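Oxidoreductase (PDB 3HJ9) binds flavin mononucleotide and is probably an oxidoreductase of the nitroreductase family. Local coordinates at residues Gly103-Asp108 against Leu114-Ala119. Sequence-based numbering, arbitrary orientation.
Sequences GLYRYD and LELKRA
Arg106 and Glu115 lie side by side and join at their ends in a salt bridge, NH2 of Arg106 standing 3.2 Å from OE2 of Glu115. The oxygen sits at the edge of the guanidinium, nearly in its plane, and the carboxylate is turned 40° from that plane. The Arg106 chain runs extended and then bends at chi3 (63°), which brings the guanidinium alongside the acid. A water takes the N-H of Arg106 NE at 2.8 Å and donates to Glu115 OE2. Two further waters link Glu115 to Asp108 OD2, one of them holding OD2 only weakly. The carboxylates come near, 4.4 Å from OD2 of Asp108 to OE1 of Glu115. The waters and the arginine probably ease this like-charge approach.

Leu116 approaches the Tyr105 ring, its CD1 lying over one face, off centre, 3.8 Å from CZ of Tyr105. CB of Leu114 meets the same ring obliquely, while its CD2 reaches CB of Tyr107.

Strands 103-108 and 113-116 are the arms of an antiparallel beta hairpin in the sheet of the nitroreductase fold. The second segment turns a corner at Lys117, where Lys117 and Arg118 both face Leu104 in a classic beta bulge. Leu104 O accepts from both backbone N-H groups, at 2.8 Å from Lys117 N and 3.1 Å from Arg118 N. Leu104 N in turn donates to Arg118 O. With chi1 at -179°, Lys117 CG lies beside its own carbonyl carbon and 3.8 Å from CD2 of Leu104. Arg106 and Glu115 exchange two backbone bonds.

Strand 94-100 pairs with 103-108 on its other edge. Helix 62-73 packs against Tyr107 and Leu114. Tyr105 OH is hydrogen-bonded to Glu26 O, and Tyr107 OH to ND1 of His112, in the connection between the two strands.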
ATOM      1  N   GLY A 103     -13.192 -13.009  19.357  1.00 15.40           N
ATOM      2  CA  GLY A 103     -13.873 -11.734  19.178  1.00 15.60           C
ATOM      3  C   GLY A 103     -13.313 -10.838  18.096  1.00 15.36           C
ATOM      4  O   GLY A 103     -12.201 -11.080  17.611  1.00 14.82           O
ATOM      5  N   LEU A 104     -14.125  -9.849  17.697  1.00 14.89           N
ATOM      6  CA  LEU A 104     -13.723  -8.796  16.764  1.00 13.48           C
ATOM      7  C   LEU A 104     -13.192  -7.656  17.630  1.00 12.98           C
ATOM      8  O   LEU A 104     -13.930  -7.145  18.497  1.00 12.98           O
ATOM      9  CB  LEU A 104     -14.885  -8.284  15.890  1.00 13.19           C
ATOM     10  CG  LEU A 104     -14.547  -7.086  14.953  1.00 13.54           C
ATOM     11  CD1 LEU A 104     -13.602  -7.489  13.809  1.00 11.95           C
ATOM     12  CD2 LEU A 104     -15.813  -6.431  14.437  1.00 14.01           C
ATOM     13  N   TYR A 105     -11.964  -7.222  17.357  1.00 13.84           N
ATOM     14  CA  TYR A 105     -11.314  -6.139  18.086  1.00 14.58           C
ATOM     15  C   TYR A 105     -10.900  -4.996  17.197  1.00 16.08           C
ATOM     16  O   TYR A 105     -10.655  -5.216  16.026  1.00 18.13           O
ATOM     17  CB  TYR A 105     -10.050  -6.665  18.793  1.00 14.84           C
ATOM     18  CG  TYR A 105     -10.355  -7.587  19.940  1.00 14.64           C
ATOM     19  CD1 TYR A 105     -10.670  -8.929  19.713  1.00 14.01           C
ATOM     20  CD2 TYR A 105     -10.371  -7.118  21.250  1.00 14.55           C
ATOM     21  CE1 TYR A 105     -10.997  -9.796  20.793  1.00 15.24           C
ATOM     22  CE2 TYR A 105     -10.678  -7.972  22.330  1.00 13.87           C
ATOM     23  CZ  TYR A 105     -10.983  -9.289  22.103  1.00 13.81           C
ATOM     24  OH  TYR A 105     -11.290 -10.084  23.173  1.00 12.40           O
ATOM     25  N   ARG A 106     -10.818  -3.792  17.772  1.00 15.69           N
ATOM     26  CA  ARG A 106     -10.262  -2.628  17.099  1.00 17.57           C
ATOM     27  C   ARG A 106      -8.881  -2.387  17.730  1.00 17.00           C
ATOM     28  O   ARG A 106      -8.741  -2.330  18.963  1.00 16.74           O
ATOM     29  CB  ARG A 106     -11.119  -1.370  17.246  1.00 18.70           C
ATOM     30  CG  ARG A 106     -10.646  -0.215  16.345  1.00 20.63           C
ATOM     31  CD  ARG A 106     -11.546   0.977  16.440  1.00 23.22           C
ATOM     32  NE  ARG A 106     -11.548   1.529  17.789  1.00 25.73           N
ATOM     33  CZ  ARG A 106     -12.433   2.414  18.271  1.00 28.54           C
ATOM     34  NH1 ARG A 106     -13.426   2.913  17.521  1.00 28.90           N
ATOM     35  NH2 ARG A 106     -12.315   2.825  19.537  1.00 29.63           N
ATOM     36  N   TYR A 107      -7.876  -2.252  16.868  1.00 16.95           N
ATOM     37  CA  TYR A 107      -6.525  -1.931  17.287  1.00 17.64           C
ATOM     38  C   TYR A 107      -6.431  -0.435  17.570  1.00 17.26           C
ATOM     39  O   TYR A 107      -6.777   0.370  16.723  1.00 17.59           O
ATOM     40  CB  TYR A 107      -5.515  -2.325  16.212  1.00 16.95           C
ATOM     41  CG  TYR A 107      -4.114  -1.915  16.543  1.00 18.71           C
ATOM     42  CD1 TYR A 107      -3.440  -2.482  17.623  1.00 19.21           C
ATOM     43  CD2 TYR A 107      -3.428  -0.973  15.760  1.00 17.72           C
ATOM     44  CE1 TYR A 107      -2.108  -2.098  17.935  1.00 19.09           C
ATOM     45  CE2 TYR A 107      -2.096  -0.611  16.055  1.00 19.33           C
ATOM     46  CZ  TYR A 107      -1.452  -1.170  17.149  1.00 18.79           C
ATOM     47  OH  TYR A 107      -0.167  -0.803  17.449  1.00 18.40           O
ATOM     48  N   ASP A 108      -5.954  -0.091  18.761  1.00 17.75           N
ATOM     49  CA  ASP A 108      -5.731   1.280  19.194  1.00 18.99           C
ATOM     50  C   ASP A 108      -4.203   1.489  19.097  1.00 18.39           C
ATOM     51  O   ASP A 108      -3.468   0.978  19.944  1.00 17.90           O
ATOM     52  CB  ASP A 108      -6.236   1.452  20.626  1.00 19.41           C
ATOM     53  CG  ASP A 108      -5.974   2.816  21.197  1.00 22.23           C
ATOM     54  OD1 ASP A 108      -5.383   3.708  20.558  1.00 24.28           O
ATOM     55  OD2 ASP A 108      -6.362   2.993  22.355  1.00 26.18           O
ATOM     56  N   LEU A 114      -5.822  -3.940  21.890  1.00 18.69           N
ATOM     57  CA  LEU A 114      -7.051  -4.352  21.196  1.00 18.53           C
ATOM     58  C   LEU A 114      -8.271  -4.123  22.122  1.00 17.92           C
ATOM     59  O   LEU A 114      -8.255  -4.518  23.265  1.00 17.59           O
ATOM     60  CB  LEU A 114      -6.935  -5.829  20.808  1.00 17.89           C
ATOM     61  CG  LEU A 114      -5.877  -6.241  19.760  1.00 18.24           C
ATOM     62  CD1 LEU A 114      -5.747  -7.781  19.678  1.00 18.12           C
ATOM     63  CD2 LEU A 114      -6.265  -5.640  18.459  1.00 18.15           C
ATOM     64  N   GLU A 115      -9.296  -3.457  21.608  1.00 18.28           N
ATOM     65  CA  GLU A 115     -10.543  -3.137  22.322  1.00 18.23           C
ATOM     66  C   GLU A 115     -11.657  -3.930  21.647  1.00 15.63           C
ATOM     67  O   GLU A 115     -11.768  -3.902  20.424  1.00 13.42           O
ATOM     68  CB  GLU A 115     -10.844  -1.647  22.202  1.00 21.22           C
ATOM     69  CG  GLU A 115      -9.822  -0.750  22.873  1.00 24.24           C
ATOM     70  CD  GLU A 115     -10.162   0.773  22.788  1.00 27.39           C
ATOM     71  OE1 GLU A 115     -10.185   1.420  23.865  1.00 29.73           O
ATOM     72  OE2 GLU A 115     -10.419   1.318  21.676  1.00 29.33           O
ATOM     73  N   LEU A 116     -12.437  -4.666  22.436  1.00 14.29           N
ATOM     74  CA  LEU A 116     -13.539  -5.502  21.914  1.00 14.63           C
ATOM     75  C   LEU A 116     -14.624  -4.647  21.233  1.00 13.84           C
ATOM     76  O   LEU A 116     -15.076  -3.655  21.798  1.00 15.42           O
ATOM     77  CB  LEU A 116     -14.130  -6.389  23.021  1.00 13.36           C
ATOM     78  CG  LEU A 116     -15.232  -7.400  22.657  1.00 13.49           C
ATOM     79  CD1 LEU A 116     -14.699  -8.450  21.691  1.00 11.32           C
ATOM     80  CD2 LEU A 116     -15.781  -8.023  23.956  1.00 13.18           C
ATOM     81  N   LYS A 117     -14.935  -5.001  19.996  1.00 14.59           N
ATOM     82  CA  LYS A 117     -15.986  -4.392  19.162  1.00 15.70           C
ATOM     83  C   LYS A 117     -17.193  -5.341  19.132  1.00 15.60           C
ATOM     84  O   LYS A 117     -18.330  -4.877  19.216  1.00 14.07           O
ATOM     85  CB  LYS A 117     -15.474  -4.161  17.735  1.00 17.68           C
ATOM     86  CG  LYS A 117     -16.464  -3.501  16.759  1.00 19.10           C
ATOM     87  CD  LYS A 117     -16.820  -2.040  17.163  1.00 20.92           C
ATOM     88  CE  LYS A 117     -18.026  -1.573  16.388  1.00 21.74           C
ATOM     89  NZ  LYS A 117     -18.602  -0.277  16.810  1.00 21.50           N
ATOM     90  N   ARG A 118     -16.946  -6.649  18.957  1.00 16.00           N
ATOM     91  CA  ARG A 118     -18.023  -7.664  19.034  1.00 14.97           C
ATOM     92  C   ARG A 118     -17.569  -9.057  19.527  1.00 13.48           C
ATOM     93  O   ARG A 118     -16.635  -9.651  18.986  1.00 14.14           O
ATOM     94  CB  ARG A 118     -18.720  -7.755  17.671  1.00 15.30           C
ATOM     95  CG  ARG A 118     -20.073  -8.390  17.806  1.00 15.55           C
ATOM     96  CD  ARG A 118     -20.821  -8.458  16.521  1.00 15.67           C
ATOM     97  NE  ARG A 118     -22.070  -9.152  16.797  1.00 16.57           N
ATOM     98  CZ  ARG A 118     -23.008  -9.452  15.908  1.00 17.46           C
ATOM     99  NH1 ARG A 118     -22.883  -9.149  14.617  1.00 17.59           N
ATOM    100  NH2 ARG A 118     -24.095 -10.071  16.329  1.00 15.01           N
ATOM    101  N   ALA A 119     -18.269  -9.589  20.521  1.00 12.81           N
ATOM    102  CA  ALA A 119     -17.982 -10.917  21.095  1.00 13.31           C
ATOM    103  C   ALA A 119     -18.565 -11.994  20.175  1.00 13.27           C
ATOM    104  O   ALA A 119     -19.544 -12.618  20.486  1.00 14.11           O
ATOM    105  CB  ALA A 119     -18.526 -11.033  22.549  1.00  9.04           C
TER
HETATM  106  O   HOH W   1      -9.361   0.788  19.378  1.00 28.83           O
HETATM  107  O   HOH W   2      -7.557   2.209  24.711  1.00 41.96           O
HETATM  108  O   HOH W   3      -9.229   4.090  21.233  1.00 42.94           O